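Local coordinates for protein adenosine 5'-monophosphoramidase HNT1 (Candida albicans, PDB 6IQ1) that probably hydrolyses adenosine 5'-monophosphoramidates to AMP, working as a homodimeric histidine triad enzyme, at residues T25-S30 with P57-S62. Numbering follows the deposited sequence.
Sequences TAKTYS and PDDYLS
Lys27, in the turn leading into strand 28-32, lays its side chain across one face of the Tyr60 ring and reaches Asp59 at the start of helix 58-74. Its CB lies 3.7 Å from Tyr60 CD2. CG follows over the same face, toward the rim, in a CH-pi contact 4.0 Å from the ring centroid. CD passes the backbone carbonyl of the helix, 3.5 Å from Asp59 O. The chain stays extended up to CE and then bends (chi4 -52°), which turns NZ back over the ring for a cation-pi contact 4.7 Å from the centroid. The same ammonium makes a salt bridge to Asp59, NZ to OD2 2.5 Å, approaching nearly along the C-O axis. Ring and carboxylate thus share one cation at the protein surface. Nearer the backbone, a water bridges Lys27 O, Thr28 OG1 and Tyr60 O (2.8 Å from the water), linking two carbonyls and a hydroxyl; Thr28 OG1 is also bonded to Asp63. Tyr60 packs against Pro46 of strand 42-46, while Ser62 faces the second subunit. The contact joins the turn of the 21-24/28-32 hairpin to the helix packed on the antiparallel sheet of the HIT fold.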
ATOM      1  N   THR D  25     -17.423  -6.402  -1.770  1.00 30.25           N
ATOM      2  CA  THR D  25     -17.685  -6.573  -0.350  1.00 29.58           C
ATOM      3  C   THR D  25     -18.697  -5.501   0.044  1.00 35.43           C
ATOM      4  O   THR D  25     -18.964  -4.574  -0.725  1.00 32.03           O
ATOM      5  CB  THR D  25     -16.347  -6.487   0.438  1.00 33.06           C
ATOM      6  OG1 THR D  25     -15.643  -7.736   0.364  1.00 32.25           O
ATOM      7  CG2 THR D  25     -16.524  -6.114   1.863  1.00 40.46           C
ATOM      8  N   ALA D  26     -19.312  -5.657   1.219  1.00 31.26           N
ATOM      9  CA  ALA D  26     -20.137  -4.580   1.754  1.00 33.30           C
ATOM     10  C   ALA D  26     -19.401  -3.245   1.716  1.00 35.29           C
ATOM     11  O   ALA D  26     -20.007  -2.197   1.461  1.00 37.27           O
ATOM     12  CB  ALA D  26     -20.569  -4.906   3.187  1.00 27.07           C
ATOM     13  N   LYS D  27     -18.090  -3.261   1.953  1.00 31.86           N
ATOM     14  CA  LYS D  27     -17.321  -2.031   2.055  1.00 36.79           C
ATOM     15  C   LYS D  27     -16.319  -1.793   0.926  1.00 33.66           C
ATOM     16  O   LYS D  27     -15.878  -0.652   0.756  1.00 32.11           O
ATOM     17  CB  LYS D  27     -16.584  -1.990   3.408  1.00 34.75           C
ATOM     18  CG  LYS D  27     -17.493  -1.561   4.559  1.00 34.89           C
ATOM     19  CD  LYS D  27     -16.872  -1.888   5.920  1.00 38.04           C
ATOM     20  CE  LYS D  27     -17.913  -1.855   7.045  1.00 36.23           C
ATOM     21  NZ  LYS D  27     -18.692  -0.578   7.066  1.00 43.98           N
ATOM     22  N   THR D  28     -15.965  -2.807   0.136  1.00 30.52           N
ATOM     23  CA  THR D  28     -14.868  -2.669  -0.807  1.00 29.72           C
ATOM     24  C   THR D  28     -15.289  -3.098  -2.209  1.00 30.43           C
ATOM     25  O   THR D  28     -16.124  -3.992  -2.371  1.00 32.36           O
ATOM     26  CB  THR D  28     -13.660  -3.497  -0.325  1.00 32.12           C
ATOM     27  OG1 THR D  28     -13.235  -3.009   0.952  1.00 28.84           O
ATOM     28  CG2 THR D  28     -12.500  -3.396  -1.292  1.00 26.86           C
ATOM     29  N   TYR D  29     -14.688  -2.464  -3.225  1.00 26.34           N
ATOM     30  CA  TYR D  29     -14.956  -2.775  -4.630  1.00 27.61           C
ATOM     31  C   TYR D  29     -13.652  -2.896  -5.414  1.00 29.68           C
ATOM     32  O   TYR D  29     -12.794  -2.000  -5.358  1.00 28.30           O
ATOM     33  CB  TYR D  29     -15.852  -1.701  -5.265  1.00 26.27           C
ATOM     34  CG  TYR D  29     -16.344  -2.063  -6.646  1.00 29.15           C
ATOM     35  CD1 TYR D  29     -15.546  -1.854  -7.770  1.00 29.89           C
ATOM     36  CD2 TYR D  29     -17.598  -2.612  -6.831  1.00 34.87           C
ATOM     37  CE1 TYR D  29     -15.979  -2.191  -9.027  1.00 31.87           C
ATOM     38  CE2 TYR D  29     -18.053  -2.943  -8.100  1.00 37.87           C
ATOM     39  CZ  TYR D  29     -17.238  -2.734  -9.191  1.00 38.10           C
ATOM     40  OH  TYR D  29     -17.675  -3.074 -10.451  1.00 40.66           O
ATOM     41  N   SER D  30     -13.507  -3.976  -6.178  1.00 26.33           N
ATOM     42  CA  SER D  30     -12.274  -4.171  -6.928  1.00 30.28           C
ATOM     43  C   SER D  30     -12.554  -4.610  -8.365  1.00 29.51           C
ATOM     44  O   SER D  30     -13.559  -5.261  -8.657  1.00 30.50           O
ATOM     45  CB  SER D  30     -11.345  -5.172  -6.210  1.00 24.05           C
ATOM     46  OG  SER D  30     -11.954  -6.433  -6.074  1.00 30.87           O
ATOM     47  N   PRO D  57     -12.955   6.303   6.479  1.00 35.28           N
ATOM     48  CA  PRO D  57     -13.242   5.812   7.835  1.00 35.79           C
ATOM     49  C   PRO D  57     -12.470   4.536   8.149  1.00 33.28           C
ATOM     50  O   PRO D  57     -12.172   3.729   7.264  1.00 31.69           O
ATOM     51  CB  PRO D  57     -14.756   5.556   7.814  1.00 31.73           C
ATOM     52  CG  PRO D  57     -15.271   6.323   6.619  1.00 30.29           C
ATOM     53  CD  PRO D  57     -14.152   6.332   5.624  1.00 31.18           C
ATOM     54  N   ASP D  58     -12.156   4.366   9.438  1.00 33.68           N
ATOM     55  CA  ASP D  58     -11.391   3.210   9.891  1.00 30.68           C
ATOM     56  C   ASP D  58     -12.003   1.896   9.416  1.00 30.07           C
ATOM     57  O   ASP D  58     -11.282   0.975   9.012  1.00 28.22           O
ATOM     58  CB  ASP D  58     -11.278   3.224  11.416  1.00 30.52           C
ATOM     59  CG  ASP D  58     -10.134   4.108  11.913  1.00 36.58           C
ATOM     60  OD1 ASP D  58      -9.364   4.625  11.082  1.00 36.01           O
ATOM     61  OD2 ASP D  58      -9.988   4.277  13.142  1.00 39.25           O
ATOM     62  N   ASP D  59     -13.330   1.789   9.430  1.00 28.45           N
ATOM     63  CA  ASP D  59     -13.936   0.507   9.079  1.00 31.86           C
ATOM     64  C   ASP D  59     -13.807   0.194   7.588  1.00 35.77           C
ATOM     65  O   ASP D  59     -13.792  -0.982   7.211  1.00 37.12           O
ATOM     66  CB  ASP D  59     -15.405   0.452   9.524  1.00 30.79           C
ATOM     67  CG  ASP D  59     -16.270   1.521   8.860  1.00 39.03           C
ATOM     68  OD1 ASP D  59     -15.920   2.723   8.882  1.00 36.58           O
ATOM     69  OD2 ASP D  59     -17.318   1.145   8.297  1.00 46.18           O
ATOM     70  N   TYR D  60     -13.687   1.199   6.726  1.00 29.22           N
ATOM     71  CA  TYR D  60     -13.364   0.877   5.344  1.00 32.68           C
ATOM     72  C   TYR D  60     -11.892   0.491   5.170  1.00 35.39           C
ATOM     73  O   TYR D  60     -11.573  -0.378   4.344  1.00 32.25           O
ATOM     74  CB  TYR D  60     -13.721   2.052   4.444  1.00 32.18           C
ATOM     75  CG  TYR D  60     -15.205   2.193   4.252  1.00 32.12           C
ATOM     76  CD1 TYR D  60     -15.990   2.848   5.201  1.00 31.51           C
ATOM     77  CD2 TYR D  60     -15.824   1.670   3.125  1.00 32.40           C
ATOM     78  CE1 TYR D  60     -17.334   2.973   5.043  1.00 32.31           C
ATOM     79  CE2 TYR D  60     -17.176   1.794   2.945  1.00 33.81           C
ATOM     80  CZ  TYR D  60     -17.930   2.442   3.908  1.00 38.84           C
ATOM     81  OH  TYR D  60     -19.288   2.544   3.726  1.00 40.26           O
ATOM     82  N   LEU D  61     -10.987   1.121   5.927  1.00 31.17           N
ATOM     83  CA  LEU D  61      -9.576   0.774   5.829  1.00 27.12           C
ATOM     84  C   LEU D  61      -9.335  -0.658   6.273  1.00 29.36           C
ATOM     85  O   LEU D  61      -8.499  -1.355   5.695  1.00 28.30           O
ATOM     86  CB  LEU D  61      -8.736   1.731   6.665  1.00 27.24           C
ATOM     87  CG  LEU D  61      -8.654   3.173   6.173  1.00 29.72           C
ATOM     88  CD1 LEU D  61      -7.706   3.974   7.039  1.00 32.41           C
ATOM     89  CD2 LEU D  61      -8.254   3.244   4.717  1.00 24.70           C
ATOM     90  N   SER D  62     -10.073  -1.120   7.290  1.00 32.57           N
ATOM     91  CA  SER D  62      -9.830  -2.451   7.837  1.00 29.32           C
ATOM     92  C   SER D  62     -10.155  -3.545   6.834  1.00 31.56           C
ATOM     93  O   SER D  62      -9.583  -4.639   6.903  1.00 28.50           O
ATOM     94  CB  SER D  62     -10.653  -2.658   9.106  1.00 31.72           C
ATOM     95  OG  SER D  62     -10.067  -1.962  10.188  1.00 41.09           O
TER
HETATM   96  O   HOH W   1     -12.923  -0.633   1.889  1.00 29.91           O